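PDB 7BZV: 2-aminomuconic 6-semialdehyde dehydrogenase from Pseudomonas sp., which catalyses the NAD+-dependent oxidation of 2-aminomuconic 6-semialdehyde, a step of the meta-cleavage pathway of 2-aminophenol breakdown, and needs its tetrameric assembly for cofactor binding. Local coordinates for residues A89-P94 / N154-L159; M326-S331 / G368-P373; V176-D181 / F203-G208. All coordinates share one frame; numbering follows the deposited sequence.

Contact 1 (A89-P94 / N154-L159); sequences ADTGKP and NLPLLL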
loop_
_atom_site.group_PDB
_atom_site.type_symbol
_atom_site.label_atom_id
_atom_site.label_comp_id
_atom_site.label_asym_id
_atom_site.label_seq_id
_atom_site.Cartn_x
_atom_site.Cartn_y
_atom_site.Cartn_z
ATOM N N ALA B 89 -2.756 -13.045 40.435
ATOM C CA ALA B 89 -2.851 -14.226 41.291
ATOM C C ALA B 89 -2.281 -15.444 40.581
ATOM O O ALA B 89 -1.537 -16.232 41.173
ATOM C CB ALA B 89 -4.304 -14.480 41.688
ATOM N N ASP B 90 -2.600 -15.596 39.289
ATOM C CA ASP B 90 -2.186 -16.784 38.548
ATOM C C ASP B 90 -0.682 -16.822 38.363
ATOM O O ASP B 90 -0.075 -17.900 38.366
ATOM C CB ASP B 90 -2.860 -16.812 37.174
ATOM C CG ASP B 90 -4.329 -17.184 37.221
ATOM O OD1 ASP B 90 -4.872 -17.463 38.301
ATOM O OD2 ASP B 90 -4.947 -17.194 36.124
ATOM N N THR B 91 -0.066 -15.657 38.165
ATOM C CA THR B 91 1.310 -15.604 37.713
ATOM C C THR B 91 2.305 -15.105 38.739
ATOM O O THR B 91 3.503 -15.311 38.529
ATOM C CB THR B 91 1.447 -14.667 36.503
ATOM O OG1 THR B 91 1.087 -13.336 36.917
ATOM C CG2 THR B 91 0.538 -15.135 35.325
ATOM N N GLY B 92 1.874 -14.371 39.774
ATOM C CA GLY B 92 2.833 -13.668 40.617
ATOM C C GLY B 92 3.445 -12.421 40.006
ATOM O O GLY B 92 4.419 -11.870 40.555
ATOM N N LYS B 93 2.898 -11.950 38.900
ATOM C CA LYS B 93 3.405 -10.750 38.259
ATOM C C LYS B 93 3.378 -9.585 39.236
ATOM O O LYS B 93 2.339 -9.343 39.867
ATOM C CB LYS B 93 2.537 -10.359 37.062
ATOM C CG LYS B 93 2.823 -11.086 35.777
ATOM C CD LYS B 93 1.671 -10.934 34.817
ATOM C CE LYS B 93 1.891 -11.808 33.556
ATOM N NZ LYS B 93 3.123 -11.343 32.830
ATOM N N PRO B 94 4.435 -8.783 39.309
ATOM C CA PRO B 94 4.338 -7.525 40.057
ATOM C C PRO B 94 3.301 -6.597 39.444
ATOM O O PRO B 94 3.083 -6.569 38.220
ATOM C CB PRO B 94 5.742 -6.922 39.949
ATOM C CG PRO B 94 6.647 -8.058 39.497
ATOM C CD PRO B 94 5.768 -9.005 38.718
ATOM N N ASN B 154 3.045 -17.064 30.086
ATOM C CA ASN B 154 3.957 -15.995 30.515
ATOM C C ASN B 154 3.334 -14.618 30.380
ATOM O O ASN B 154 3.630 -13.718 31.170
ATOM C CB ASN B 154 5.277 -16.057 29.747
ATOM C CG ASN B 154 5.132 -15.763 28.265
ATOM O OD1 ASN B 154 4.212 -16.228 27.594
ATOM N ND2 ASN B 154 6.053 -15.001 27.757
ATOM N N LEU B 155 2.490 -14.448 29.377
ATOM C CA LEU B 155 1.720 -13.231 29.145
ATOM C C LEU B 155 0.301 -13.685 28.821
ATOM O O LEU B 155 -0.148 -13.602 27.672
ATOM C CB LEU B 155 2.331 -12.406 28.014
ATOM C CG LEU B 155 3.783 -11.967 28.176
ATOM C CD1 LEU B 155 4.285 -11.601 26.731
ATOM C CD2 LEU B 155 4.035 -10.825 29.144
ATOM N N PRO B 156 -0.428 -14.221 29.818
ATOM C CA PRO B 156 -1.710 -14.881 29.507
ATOM C C PRO B 156 -2.694 -13.996 28.746
ATOM O O PRO B 156 -3.149 -14.366 27.654
ATOM C CB PRO B 156 -2.259 -15.277 30.893
ATOM C CG PRO B 156 -1.055 -15.335 31.795
ATOM C CD PRO B 156 -0.107 -14.266 31.260
ATOM N N LEU B 157 -3.069 -12.842 29.297
ATOM C CA LEU B 157 -4.065 -12.032 28.603
ATOM C C LEU B 157 -3.498 -11.426 27.323
ATOM O O LEU B 157 -4.164 -11.425 26.282
ATOM C CB LEU B 157 -4.590 -10.911 29.501
ATOM C CG LEU B 157 -5.670 -10.046 28.862
ATOM C CD1 LEU B 157 -6.955 -10.818 28.655
ATOM C CD2 LEU B 157 -5.908 -8.817 29.747
ATOM N N LEU B 158 -2.286 -10.887 27.395
ATOM C CA LEU B 158 -1.722 -10.146 26.269
ATOM C C LEU B 158 -1.607 -11.019 25.010
ATOM O O LEU B 158 -2.074 -10.634 23.929
ATOM C CB LEU B 158 -0.371 -9.593 26.685
ATOM C CG LEU B 158 0.363 -8.631 25.740
ATOM C CD1 LEU B 158 1.506 -7.982 26.557
ATOM C CD2 LEU B 158 0.917 -9.323 24.594
ATOM N N LEU B 159 -0.997 -12.197 25.130
ATOM C CA LEU B 159 -0.839 -13.089 23.972
ATOM C C LEU B 159 -2.147 -13.760 23.571
ATOM O O LEU B 159 -2.346 -14.070 22.389
ATOM C CB LEU B 159 0.223 -14.154 24.250
ATOM C CG LEU B 159 1.645 -13.560 24.240
ATOM C CD1 LEU B 159 2.708 -14.597 24.634
ATOM C CD2 LEU B 159 1.974 -12.922 22.889
#
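Lys93 and Asn154 form a buried side-chain-to-backbone hydrogen bond, joining the loop after helix 80-91 to the turn that enters helix 156-169. The ammonium NZ of Lys93 donates to Asn154 O over 2.9 Å, lying in the carbonyl plane at a C=O...N angle of 155°. The lysine chain runs extended as far as CE and bends only at its last torsion (chi4 -63°), which turns NZ onto the carbonyl. Just behind the nitrogen, Lys93 CE slides past Pro156 CD at 3.9 Å, and Leu155 CD2 crosses near NZ. The buried charge is matched by a salt bridge to Asp102, while Asn282 bonds both NZ and Asn154 O and so closes a small polar network. Thr91 meets Pro156 tip to tip, with 3.9 Å between Thr91 CG2 and Pro156 CG. The hydroxyl of Thr91 is held by Glu87 O and by Lys93 N, which donates to Thr91 OG1 over 3.0 Å in an ST turn, tying the threonine to the base of the lysine. Pro156 occupies the first helical turn after Leu155 at the N-cap. This is the turn from strand 134-150 into helix 156-169, the crossover to the parallel strand 173-177 in a beta-alpha-beta unit of the Rossmann-like domain.

Contact 2 (M326-S331 / G368-P373); sequences MGPLIS and GAWVEP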
loop_
_atom_site.group_PDB
_atom_site.type_symbol
_atom_site.label_atom_id
_atom_site.label_comp_id
_atom_site.label_asym_id
_atom_site.label_seq_id
_atom_site.Cartn_x
_atom_site.Cartn_y
_atom_site.Cartn_z
ATOM N N MET B 326 10.196 -7.437 40.654
ATOM C CA MET B 326 10.299 -8.827 40.214
ATOM C C MET B 326 9.534 -9.709 41.183
ATOM O O MET B 326 9.716 -9.598 42.406
ATOM C CB MET B 326 11.753 -9.295 40.113
ATOM C CG MET B 326 11.986 -10.240 38.930
ATOM S SD MET B 326 13.677 -10.875 38.769
ATOM C CE MET B 326 13.557 -12.407 39.643
ATOM N N GLY B 327 8.683 -10.569 40.625
ATOM C CA GLY B 327 7.972 -11.569 41.391
ATOM C C GLY B 327 8.590 -12.945 41.239
ATOM O O GLY B 327 9.726 -13.095 40.785
ATOM N N PRO B 328 7.850 -13.978 41.646
ATOM C CA PRO B 328 8.328 -15.355 41.476
ATOM C C PRO B 328 8.311 -15.739 39.996
ATOM O O PRO B 328 7.888 -14.966 39.142
ATOM C CB PRO B 328 7.317 -16.179 42.290
ATOM C CG PRO B 328 6.025 -15.389 42.147
ATOM C CD PRO B 328 6.441 -13.934 42.074
ATOM N N LEU B 329 8.825 -16.931 39.702
ATOM C CA LEU B 329 8.591 -17.584 38.426
ATOM C C LEU B 329 7.160 -18.131 38.382
ATOM O O LEU B 329 6.405 -18.043 39.351
ATOM C CB LEU B 329 9.608 -18.699 38.228
ATOM C CG LEU B 329 11.074 -18.286 38.134
ATOM C CD1 LEU B 329 11.947 -19.492 37.852
ATOM C CD2 LEU B 329 11.223 -17.186 37.060
ATOM N N ILE B 330 6.770 -18.732 37.257
ATOM C CA ILE B 330 5.360 -19.089 37.089
ATOM C C ILE B 330 4.943 -20.263 37.968
ATOM O O ILE B 330 3.782 -20.341 38.396
ATOM C CB ILE B 330 5.060 -19.431 35.622
ATOM C CG1 ILE B 330 3.572 -19.762 35.418
ATOM C CG2 ILE B 330 5.875 -20.656 35.224
ATOM C CD1 ILE B 330 2.618 -18.656 35.760
ATOM N N SER B 331 5.833 -21.221 38.194
ATOM C CA SER B 331 5.458 -22.427 38.916
ATOM C C SER B 331 6.674 -23.102 39.526
ATOM O O SER B 331 7.815 -22.889 39.099
ATOM C CB SER B 331 4.780 -23.421 37.986
ATOM O OG SER B 331 5.780 -23.924 37.111
ATOM N N GLY B 368 6.485 -20.658 47.692
ATOM C CA GLY B 368 6.279 -20.224 46.329
ATOM C C GLY B 368 7.474 -20.569 45.459
ATOM O O GLY B 368 8.396 -21.282 45.860
ATOM N N ALA B 369 7.455 -20.040 44.235
ATOM C CA ALA B 369 8.425 -20.474 43.237
ATOM C C ALA B 369 9.402 -19.361 42.871
ATOM O O ALA B 369 9.511 -18.979 41.693
ATOM C CB ALA B 369 7.699 -20.972 41.985
ATOM N N TRP B 370 10.146 -18.863 43.856
ATOM C CA TRP B 370 10.994 -17.706 43.622
ATOM C C TRP B 370 12.409 -18.103 43.195
ATOM O O TRP B 370 12.911 -19.176 43.533
ATOM C CB TRP B 370 11.078 -16.836 44.873
ATOM C CG TRP B 370 9.770 -16.312 45.387
ATOM C CD1 TRP B 370 8.815 -17.007 46.078
ATOM C CD2 TRP B 370 9.284 -14.976 45.270
ATOM N NE1 TRP B 370 7.757 -16.191 46.376
ATOM C CE2 TRP B 370 8.020 -14.935 45.895
ATOM C CE3 TRP B 370 9.791 -13.808 44.694
ATOM C CZ2 TRP B 370 7.263 -13.772 45.969
ATOM C CZ3 TRP B 370 9.036 -12.653 44.772
ATOM C CH2 TRP B 370 7.791 -12.642 45.403
ATOM N N VAL B 371 13.067 -17.185 42.477
ATOM C CA VAL B 371 14.473 -17.322 42.107
ATOM C C VAL B 371 15.103 -15.931 42.013
ATOM O O VAL B 371 14.433 -14.943 41.727
ATOM C CB VAL B 371 14.599 -18.089 40.769
ATOM C CG1 VAL B 371 13.992 -17.260 39.628
ATOM C CG2 VAL B 371 16.025 -18.422 40.500
ATOM N N GLU B 372 16.413 -15.863 42.226
ATOM C CA GLU B 372 17.143 -14.598 42.178
ATOM C C GLU B 372 17.466 -14.175 40.734
ATOM O O GLU B 372 17.854 -15.008 39.904
ATOM C CB GLU B 372 18.450 -14.710 42.945
ATOM C CG GLU B 372 18.271 -14.921 44.431
ATOM C CD GLU B 372 19.595 -15.092 45.123
ATOM O OE1 GLU B 372 20.499 -15.713 44.520
ATOM O OE2 GLU B 372 19.724 -14.609 46.262
ATOM N N PRO B 373 17.405 -12.881 40.452
ATOM C CA PRO B 373 17.963 -12.381 39.185
ATOM C C PRO B 373 19.456 -12.677 39.125
ATOM O O PRO B 373 20.198 -12.414 40.074
ATOM C CB PRO B 373 17.665 -10.881 39.232
ATOM C CG PRO B 373 17.493 -10.556 40.724
ATOM C CD PRO B 373 16.917 -11.796 41.325
HETATM O O HOH W 1 11.715 -14.754 41.495
#
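Pro328 sits over one face of the Trp370 indole, its CB 3.8 Å from the centroid of the five-membered ring and only 11° off the normal, a CH-pi contact. The proline CD covers the six-membered ring, and Met326 O comes up at the edge of the indole near its plane. With CG anti to its carbonyl carbon (chi1 -59°), Trp370 folds back over residues 327-328 although its CB points away from them. NE1 bonds to Ile26 O and Phe361 packs edge-to-face, so the indole is fixed from other directions too. Beside the stack, Leu329 N donates to Ala369 O over 2.9 Å, tilted from the carbonyl plane. Leu329 CG presses on Val371 CG1 at 3.4 Å, tighter than normal van der Waals contact; that methyl sits between the valine's backbone N and carbonyl carbon, and Leu339 and Phe342 of helix 332-348 cover the same valine. Met326 has an unstaggered first torsion (chi1 -143°) and bends at its sulfur, carrying CE to 3.8 Å from Pro373 CD and 3.4 Å from Val371 O. A water bridges the two segments, donating to Gly327 O and accepting from Val371 N at 2.9 Å. At the far end Ala369 CB rests on the Ser331 carbonyl carbon, 3.4 Å away. Ser331 OG caps His334 N, starting helix 332-348. Two irregular connections are thus packed at one border of the seven-stranded sheet of the aldehyde dehydrogenase catalytic domain, the second running straight into strand 374-377.

Contact 3 (V176-D181 / F203-G208); sequences VKPSED and FNLVHG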
loop_
_atom_site.group_PDB
_atom_site.type_symbol
_atom_site.label_atom_id
_atom_site.label_comp_id
_atom_site.label_asym_id
_atom_site.label_seq_id
_atom_site.Cartn_x
_atom_site.Cartn_y
_atom_site.Cartn_z
ATOM N N VAL B 176 -10.459 -21.510 22.326
ATOM C CA VAL B 176 -9.308 -20.950 23.029
ATOM C C VAL B 176 -8.991 -21.859 24.196
ATOM O O VAL B 176 -9.893 -22.202 24.971
ATOM C CB VAL B 176 -9.625 -19.529 23.534
ATOM C CG1 VAL B 176 -8.832 -19.201 24.741
ATOM C CG2 VAL B 176 -9.446 -18.532 22.403
ATOM N N LYS B 177 -7.727 -22.250 24.323
ATOM C CA LYS B 177 -7.295 -23.015 25.497
ATOM C C LYS B 177 -6.171 -22.280 26.204
ATOM O O LYS B 177 -5.029 -22.280 25.698
ATOM C CB LYS B 177 -6.822 -24.417 25.132
ATOM C CG LYS B 177 -6.571 -25.297 26.408
ATOM C CD LYS B 177 -5.241 -26.071 26.327
ATOM C CE LYS B 177 -4.193 -25.647 27.367
ATOM N NZ LYS B 177 -2.932 -26.435 27.232
ATOM N N PRO B 178 -6.415 -21.642 27.338
ATOM C CA PRO B 178 -5.329 -20.954 28.048
ATOM C C PRO B 178 -4.455 -21.977 28.760
ATOM O O PRO B 178 -4.847 -23.127 28.970
ATOM C CB PRO B 178 -6.061 -20.070 29.058
ATOM C CG PRO B 178 -7.343 -20.947 29.405
ATOM C CD PRO B 178 -7.699 -21.594 28.081
ATOM N N SER B 179 -3.253 -21.542 29.128
ATOM C CA SER B 179 -2.362 -22.414 29.880
ATOM C C SER B 179 -3.049 -22.899 31.150
ATOM O O SER B 179 -3.732 -22.131 31.837
ATOM C CB SER B 179 -1.088 -21.676 30.265
ATOM O OG SER B 179 -0.379 -22.418 31.247
ATOM N N GLU B 180 -2.810 -24.170 31.496
ATOM C CA GLU B 180 -3.307 -24.712 32.758
ATOM C C GLU B 180 -2.880 -23.854 33.940
ATOM O O GLU B 180 -3.585 -23.791 34.955
ATOM C CB GLU B 180 -2.814 -26.169 32.964
ATOM C CG GLU B 180 -1.294 -26.401 32.788
ATOM C CD GLU B 180 -0.906 -26.862 31.379
ATOM O OE1 GLU B 180 -1.400 -26.287 30.368
ATOM O OE2 GLU B 180 -0.086 -27.799 31.282
ATOM N N ASP B 181 -1.729 -23.185 33.840
ATOM C CA ASP B 181 -1.294 -22.358 34.954
ATOM C C ASP B 181 -2.004 -21.018 35.015
ATOM O O ASP B 181 -1.971 -20.354 36.060
ATOM C CB ASP B 181 0.203 -22.069 34.876
ATOM C CG ASP B 181 1.037 -23.222 35.312
ATOM O OD1 ASP B 181 1.210 -23.434 36.522
ATOM O OD2 ASP B 181 1.523 -23.922 34.423
ATOM N N PHE B 203 -17.094 -17.130 20.621
ATOM C CA PHE B 203 -15.949 -17.249 21.524
ATOM C C PHE B 203 -16.163 -18.433 22.457
ATOM O O PHE B 203 -17.049 -18.392 23.319
ATOM C CB PHE B 203 -15.737 -15.965 22.340
ATOM C CG PHE B 203 -14.522 -16.010 23.236
ATOM C CD1 PHE B 203 -14.593 -16.561 24.512
ATOM C CD2 PHE B 203 -13.301 -15.494 22.806
ATOM C CE1 PHE B 203 -13.494 -16.592 25.318
ATOM C CE2 PHE B 203 -12.193 -15.528 23.615
ATOM C CZ PHE B 203 -12.271 -16.080 24.861
ATOM N N ASN B 204 -15.330 -19.459 22.324
ATOM C CA ASN B 204 -15.428 -20.664 23.138
ATOM C C ASN B 204 -14.135 -20.893 23.901
ATOM O O ASN B 204 -13.037 -20.695 23.366
ATOM C CB ASN B 204 -15.713 -21.876 22.269
ATOM C CG ASN B 204 -16.989 -21.745 21.492
ATOM O OD1 ASN B 204 -18.086 -21.845 22.044
ATOM N ND2 ASN B 204 -16.856 -21.490 20.195
ATOM N N LEU B 205 -14.272 -21.299 25.158
ATOM C CA LEU B 205 -13.149 -21.462 26.071
ATOM C C LEU B 205 -13.167 -22.891 26.590
ATOM O O LEU B 205 -14.152 -23.313 27.210
ATOM C CB LEU B 205 -13.230 -20.476 27.241
ATOM C CG LEU B 205 -12.257 -20.635 28.428
ATOM C CD1 LEU B 205 -10.871 -20.321 28.023
ATOM C CD2 LEU B 205 -12.708 -19.734 29.541
ATOM N N VAL B 206 -12.089 -23.628 26.325
ATOM C CA VAL B 206 -11.891 -24.969 26.867
ATOM C C VAL B 206 -10.612 -24.980 27.686
ATOM O O VAL B 206 -9.563 -24.535 27.210
ATOM C CB VAL B 206 -11.814 -26.030 25.759
ATOM C CG1 VAL B 206 -13.210 -26.251 25.170
ATOM C CG2 VAL B 206 -10.828 -25.636 24.684
ATOM N N HIS B 207 -10.680 -25.549 28.885
ATOM C CA HIS B 207 -9.519 -25.629 29.757
ATOM C C HIS B 207 -8.832 -26.997 29.691
ATOM O O HIS B 207 -9.439 -28.027 29.363
ATOM C CB HIS B 207 -9.917 -25.345 31.199
ATOM C CG HIS B 207 -10.197 -23.905 31.475
ATOM N ND1 HIS B 207 -9.219 -22.935 31.416
ATOM C CD2 HIS B 207 -11.342 -23.266 31.815
ATOM C CE1 HIS B 207 -9.749 -21.761 31.716
ATOM N NE2 HIS B 207 -11.035 -21.934 31.961
ATOM N N GLY B 208 -7.547 -26.993 29.996
ATOM C CA GLY B 208 -6.847 -28.233 30.272
ATOM C C GLY B 208 -5.357 -28.099 30.033
ATOM O O GLY B 208 -4.790 -27.012 30.157
HETATM O O HOH W 2 -6.715 -24.273 30.956
#
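His207 meets Pro178 through its ring, whose ND1 lies 3.4 Å from Pro178 CG, the two side chains crossing at about a right angle. A water sits in the imidazole plane at its edge, 2.9 Å from ND1; it also donates to Pro178 O and accepts from Gly208 N, so a single molecule ties ring and both backbones together. The other ring nitrogen, NE2, bonds to Thr187 OG1 of helix 184-196, and the two partners together fix the rotation of the imidazole. The second flat group, the Phe203 ring, receives Val176 CG2 at 4.2 Å from its CE2 and is packed further by Val164, Ala190 and Met193. The backbones run parallel: Val176 N donates to Asn204 O, and Val206 N donates to Val176 O at 2.9 Å, nearly straight at 165°. Val176 is paired with Leu205, and their side chains share one face of the sheet; this is the pairing of strands 173-177 and 203-205 in a beta-alpha-beta unit whose crossover is helix 184-196, as in the Rossmann-like NAD-binding domain of aldehyde dehydrogenases. Leu205 CD1 pushes against Pro178 CD at 3.4 Å, a tight contact. Lys177 leaves with CG anti to its backbone N (chi1 -171°), then bends twice, laying CE 3.2 Å from Gly208 O. Its NZ makes a long, weak salt bridge to Glu180 OE1 of its own segment (3.5 Å) and a weak bond to Phe209 O. An alanine at Lys177 would probably leave the Glu180 carboxylate without its opposite charge and open a gap beside Gly208 O. Downstream, Asp181 N donates to Ser179 OG in an ST turn, and Asp181 OD2 holds a glycerol, probably from the crystallisation liquor.

How the contacts relate
Contact 1 lies between the other two: its centre is about 13 Å from that of contact 2 and about 14 Å from that of contact 3, which are themselves about 24 Å apart. Along the chain they follow one another in the order 1, 3, 2. Contacts 1 and 3 belong to successive elements, helix 156-169 leading directly into strand 173-177 of the eight-stranded sheet, whereas contact 2 borders the seven-stranded sheet. All three nevertheless touch. Pro94 and Gly92 pack on residues 326-328, Asp90 CB packs on the backbone carbonyl of Asp181, and Asp181 also reaches Ile330 and Ser331. The end of helix 80-91 and the loop after strand 173-177 thus lie where the Rossmann-like cofactor-binding domain and the catalytic domain adjoin.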